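Local structure of geranyltranstransferase (Legionella pneumophila subsp. pneumophila, 3LOM) at the interface of chains A and B. The protein catalyses prenyl transfer as a geranyltransferase of isoprenoid biosynthesis, probably making farnesyl diphosphate with magnesium as cofactor. Coordinates in Å, arbitrary orientation; residue numbers count along the deposited sequence, not the author numbering. Chains: chain A/B, Geranyltranstransferase.

Contact 1: the interface of chains A and B. Residues chain A 85, 121, 124-125; chain B 85, 121, 124-125.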
loop_
_atom_site.group_PDB
_atom_site.type_symbol
_atom_site.label_atom_id
_atom_site.label_comp_id
_atom_site.label_asym_id
_atom_site.label_seq_id
_atom_site.Cartn_x
_atom_site.Cartn_y
_atom_site.Cartn_z
ATOM N N TYR A 85 -3.036 -9.394 1.136
ATOM C CA TYR A 85 -1.743 -8.929 0.604
ATOM C C TYR A 85 -0.570 -9.399 1.469
ATOM O O TYR A 85 0.408 -9.951 0.951
ATOM C CB TYR A 85 -1.724 -7.399 0.389
ATOM C CG TYR A 85 -0.637 -6.627 1.138
ATOM C CD1 TYR A 85 0.718 -6.742 0.800
ATOM C CD2 TYR A 85 -0.977 -5.777 2.187
ATOM C CE1 TYR A 85 1.694 -6.046 1.506
ATOM C CE2 TYR A 85 -0.016 -5.074 2.889
ATOM C CZ TYR A 85 1.313 -5.208 2.545
ATOM O OH TYR A 85 2.259 -4.503 3.252
ATOM N N ASP A 121 1.111 -6.093 -3.821
ATOM C CA ASP A 121 1.260 -4.641 -3.967
ATOM C C ASP A 121 -0.037 -3.944 -4.354
ATOM O O ASP A 121 -0.373 -2.914 -3.782
ATOM C CB ASP A 121 2.330 -4.311 -5.007
ATOM C CG ASP A 121 3.729 -4.547 -4.500
ATOM O OD1 ASP A 121 3.882 -4.943 -3.324
ATOM O OD2 ASP A 121 4.679 -4.332 -5.282
ATOM N N GLN A 124 -2.818 -4.003 -1.472
ATOM C CA GLN A 124 -2.557 -2.958 -0.479
ATOM C C GLN A 124 -3.140 -1.631 -0.936
ATOM O O GLN A 124 -3.889 -0.999 -0.191
ATOM C CB GLN A 124 -1.058 -2.808 -0.135
ATOM C CG GLN A 124 -0.757 -1.515 0.671
ATOM C CD GLN A 124 0.518 -1.539 1.509
ATOM O OE1 GLN A 124 0.508 -1.078 2.655
ATOM N NE2 GLN A 124 1.620 -2.051 0.945
ATOM N N ALA A 125 -2.812 -1.234 -2.166
ATOM C CA ALA A 125 -3.381 -0.033 -2.767
ATOM C C ALA A 125 -4.912 -0.098 -2.908
ATOM O O ALA A 125 -5.586 0.916 -2.707
ATOM C CB ALA A 125 -2.734 0.247 -4.106
ATOM N N TYR B 85 9.337 2.765 -3.637
ATOM C CA TYR B 85 8.842 1.422 -3.265
ATOM C C TYR B 85 8.802 0.532 -4.516
ATOM O O TYR B 85 9.238 -0.620 -4.474
ATOM C CB TYR B 85 7.465 1.459 -2.558
ATOM C CG TYR B 85 6.323 0.768 -3.314
ATOM C CD1 TYR B 85 6.223 -0.630 -3.359
ATOM C CD2 TYR B 85 5.347 1.508 -3.975
ATOM C CE1 TYR B 85 5.205 -1.265 -4.061
ATOM C CE2 TYR B 85 4.317 0.880 -4.681
ATOM C CZ TYR B 85 4.257 -0.508 -4.714
ATOM O OH TYR B 85 3.247 -1.152 -5.392
ATOM N N ASP B 121 6.811 -2.612 0.770
ATOM C CA ASP B 121 5.467 -2.650 1.347
ATOM C C ASP B 121 5.204 -1.488 2.293
ATOM O O ASP B 121 4.142 -0.867 2.242
ATOM C CB ASP B 121 5.251 -3.972 2.087
ATOM C CG ASP B 121 5.167 -5.160 1.158
ATOM O OD1 ASP B 121 5.149 -4.955 -0.073
ATOM O OD2 ASP B 121 5.118 -6.301 1.668
ATOM N N GLN B 124 5.016 2.122 0.612
ATOM C CA GLN B 124 3.722 2.328 -0.048
ATOM C C GLN B 124 2.691 2.804 0.984
ATOM O O GLN B 124 1.991 3.787 0.744
ATOM C CB GLN B 124 3.217 1.092 -0.833
ATOM C CG GLN B 124 1.783 1.313 -1.324
ATOM C CD GLN B 124 1.207 0.284 -2.290
ATOM O OE1 GLN B 124 0.427 0.655 -3.161
ATOM N NE2 GLN B 124 1.541 -0.996 -2.121
ATOM N N ALA B 125 2.628 2.113 2.126
ATOM C CA ALA B 125 1.787 2.525 3.261
ATOM C C ALA B 125 2.172 3.884 3.838
ATOM O O ALA B 125 1.293 4.708 4.105
ATOM C CB ALA B 125 1.804 1.473 4.362
HETATM O O HOH W 1 4.180 -6.872 4.246
HETATM O O HOH W 2 2.914 -3.207 -1.256
HETATM O O HOH W 3 4.408 -2.817 -7.431
#
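A:Asp121 and A:Gln124 sit one turn apart on helix 113-135 and face the same two residues of helix 113-134 in chain B, with helical backbone angles throughout. This helix pair at the two-fold axis probably helps hold the homodimer together. The two glutamine side chains slide past each other in opposite directions, their amide planes 58° apart. Each reaches the main chain of the other subunit. B:Gln124 NE2 donates to A:Asp121 O at 3.2 Å, with 160° at the hydrogen. In the twin bond, A:Gln124 NE2 donates to B:Asp121 O at 3.1 Å and is more bent. Both glutamines set CG anti to the backbone N and run extended from there (chi1 168° in chain A), which brings each amide up to the dyad, within range of the other chain's carbonyl.

Water 2 lies between the helices. It bridges both amides and both aspartates: water 2 is 2.8 Å from A:Gln124 NE2 and 2.9 Å from A:Asp121 OD1. The two carboxylates cross at about a right angle, with A:Asp121 OD1 and B:Asp121 OD1 3.5 Å apart. The shared water probably eases their proximity.

The tyrosines flank this centre. A:Asp121 CG lies in plane at the edge of the B:Tyr85 ring. B:Gln124 CB sits over one face of that ring, toward the rim, and may help hold its tilt. Water 3 then joins A:Asp121 OD2, at 2.6 Å, to the phenol B:Tyr85 OH, at 2.9 Å.

Contact 2: the interface of chains A and B. Residues chain A 34-35; chain B 157-158, 162, 166, 183, 187.
A:Pro34 presses its ring against chain B. It touches B:Ile157, B:Ser158, B:Ser162 and B:Leu187, and hides 63 Å² of its surface there. The site is a loop of one subunit packed on helices of the other, and it probably helps hold the dimer together.

The ring can be followed atom by atom. CB of A:Pro34 packs on the methyl CD1 of B:Leu187 at 3.8 Å. A:Pro34 CG comes next and faces the other methyl, B:Leu187 CD2, and the backbone carbonyl B:Ser158 O, each 4.0 Å away. CD, at the end of the ring bonded to the proline nitrogen, meets polar atoms. A:Pro34 CD lies 3.4 Å from B:Ile157 O, and B:Ser162 OG is almost as near. One ring thus spans an apolar helix surface and a more polar turn.

The hydroxyl of B:Ser162 is tied down inside its own chain. B:Ser162 OG donates to B:Ile157 O at 2.6 Å. OG stands anti to its carbonyl carbon (chi1 -78°), which turns it back toward the loop just ahead of its helix. Across the interface, the backbone N of A:Ala35 approaches the same B:Ser162 OG at 3.4 Å. That bond is weak, so packing probably contributes more here.

A:Ala35 continues the contact with its methyl group. A:Ala35 CB rests against B:Leu166 CG at 3.7 Å and also touches B:Ser162. B:Ser162 and B:Leu166 are one turn apart on their helix, so the methyl lies against side chains from neighbouring turns. B:Glu183 borders the patch, with its carboxylate at a looser distance from the proline.

In the fold, A:Pro34 and A:Ala35 form the loop end just before helix 36-46. They meet chain B where the loop at B:Ile157 and B:Ser158 enters helix 160-170, and where helix 178-201 runs alongside.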
loop_
_atom_site.group_PDB
_atom_site.type_symbol
_atom_site.label_atom_id
_atom_site.label_comp_id
_atom_site.label_asym_id
_atom_site.label_seq_id
_atom_site.Cartn_x
_atom_site.Cartn_y
_atom_site.Cartn_z
ATOM N N PRO A 34 -6.319 -3.749 -16.213
ATOM C CA PRO A 34 -5.815 -3.979 -17.576
ATOM C C PRO A 34 -4.979 -5.251 -17.779
ATOM O O PRO A 34 -4.863 -5.717 -18.913
ATOM C CB PRO A 34 -4.962 -2.733 -17.850
ATOM C CG PRO A 34 -5.526 -1.686 -16.939
ATOM C CD PRO A 34 -5.868 -2.442 -15.692
ATOM N N ALA A 35 -4.406 -5.807 -16.711
ATOM C CA ALA A 35 -3.622 -7.040 -16.833
ATOM C C ALA A 35 -4.420 -8.279 -16.429
ATOM O O ALA A 35 -4.823 -8.389 -15.271
ATOM C CB ALA A 35 -2.341 -6.948 -16.017
ATOM N N ILE B 157 -3.788 -1.498 -9.142
ATOM C CA ILE B 157 -4.139 -2.454 -10.202
ATOM C C ILE B 157 -4.698 -1.835 -11.488
ATOM O O ILE B 157 -4.674 -2.473 -12.531
ATOM C CB ILE B 157 -5.096 -3.570 -9.704
ATOM C CG1 ILE B 157 -6.463 -2.994 -9.307
ATOM C CG2 ILE B 157 -4.445 -4.343 -8.566
ATOM C CD1 ILE B 157 -7.439 -4.021 -8.693
ATOM N N SER B 158 -5.198 -0.605 -11.411
ATOM C CA SER B 158 -5.659 0.107 -12.603
ATOM C C SER B 158 -4.520 0.818 -13.304
ATOM O O SER B 158 -4.685 1.296 -14.424
ATOM C CB SER B 158 -6.751 1.128 -12.256
ATOM O OG SER B 158 -7.864 0.502 -11.652
ATOM N N SER B 162 -0.723 -3.223 -12.809
ATOM C CA SER B 162 -1.021 -3.859 -14.100
ATOM C C SER B 162 0.041 -3.577 -15.147
ATOM O O SER B 162 0.457 -4.492 -15.845
ATOM C CB SER B 162 -2.396 -3.452 -14.626
ATOM O OG SER B 162 -3.403 -4.185 -13.935
ATOM N N LEU B 166 2.315 -6.429 -17.075
ATOM C CA LEU B 166 2.341 -6.482 -18.528
ATOM C C LEU B 166 3.732 -6.210 -19.116
ATOM O O LEU B 166 4.096 -6.816 -20.119
ATOM C CB LEU B 166 1.283 -5.541 -19.119
ATOM C CG LEU B 166 -0.188 -5.929 -18.884
ATOM C CD1 LEU B 166 -1.112 -4.752 -19.147
ATOM C CD2 LEU B 166 -0.621 -7.157 -19.705
ATOM N N GLU B 183 0.352 1.592 -24.131
ATOM C CA GLU B 183 -0.560 1.320 -23.023
ATOM C C GLU B 183 0.200 0.866 -21.775
ATOM O O GLU B 183 -0.052 1.373 -20.683
ATOM C CB GLU B 183 -1.646 0.308 -23.436
ATOM C CG GLU B 183 -2.567 -0.201 -22.302
ATOM C CD GLU B 183 -3.518 0.859 -21.709
ATOM O OE1 GLU B 183 -4.351 0.480 -20.854
ATOM O OE2 GLU B 183 -3.450 2.055 -22.076
ATOM N N LEU B 187 0.498 2.942 -18.163
ATOM C CA LEU B 187 0.115 2.384 -16.874
ATOM C C LEU B 187 1.297 2.321 -15.905
ATOM O O LEU B 187 1.145 2.631 -14.723
ATOM C CB LEU B 187 -0.498 0.997 -17.041
ATOM C CG LEU B 187 -1.702 0.832 -17.968
ATOM C CD1 LEU B 187 -1.870 -0.633 -18.310
ATOM C CD2 LEU B 187 -2.968 1.409 -17.373
#

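The C-alpha centres of contact 1 and contact 2 are about 16 Å apart. The two patches share no residue. Contact 1 holds the same residues from both chains, on helices 69-91 and 113-135, arranged around the two-fold axis. Contact 2 lies away from that axis, and its twin with the chains exchanged occurs elsewhere in the interface. It joins a loop of one chain to other helices of the second. Polar contacts at the axis are probably supplemented by packing farther out. Homodimers are usual in this family, so the arrangement is probably the biological one. The structure alone does not prove it.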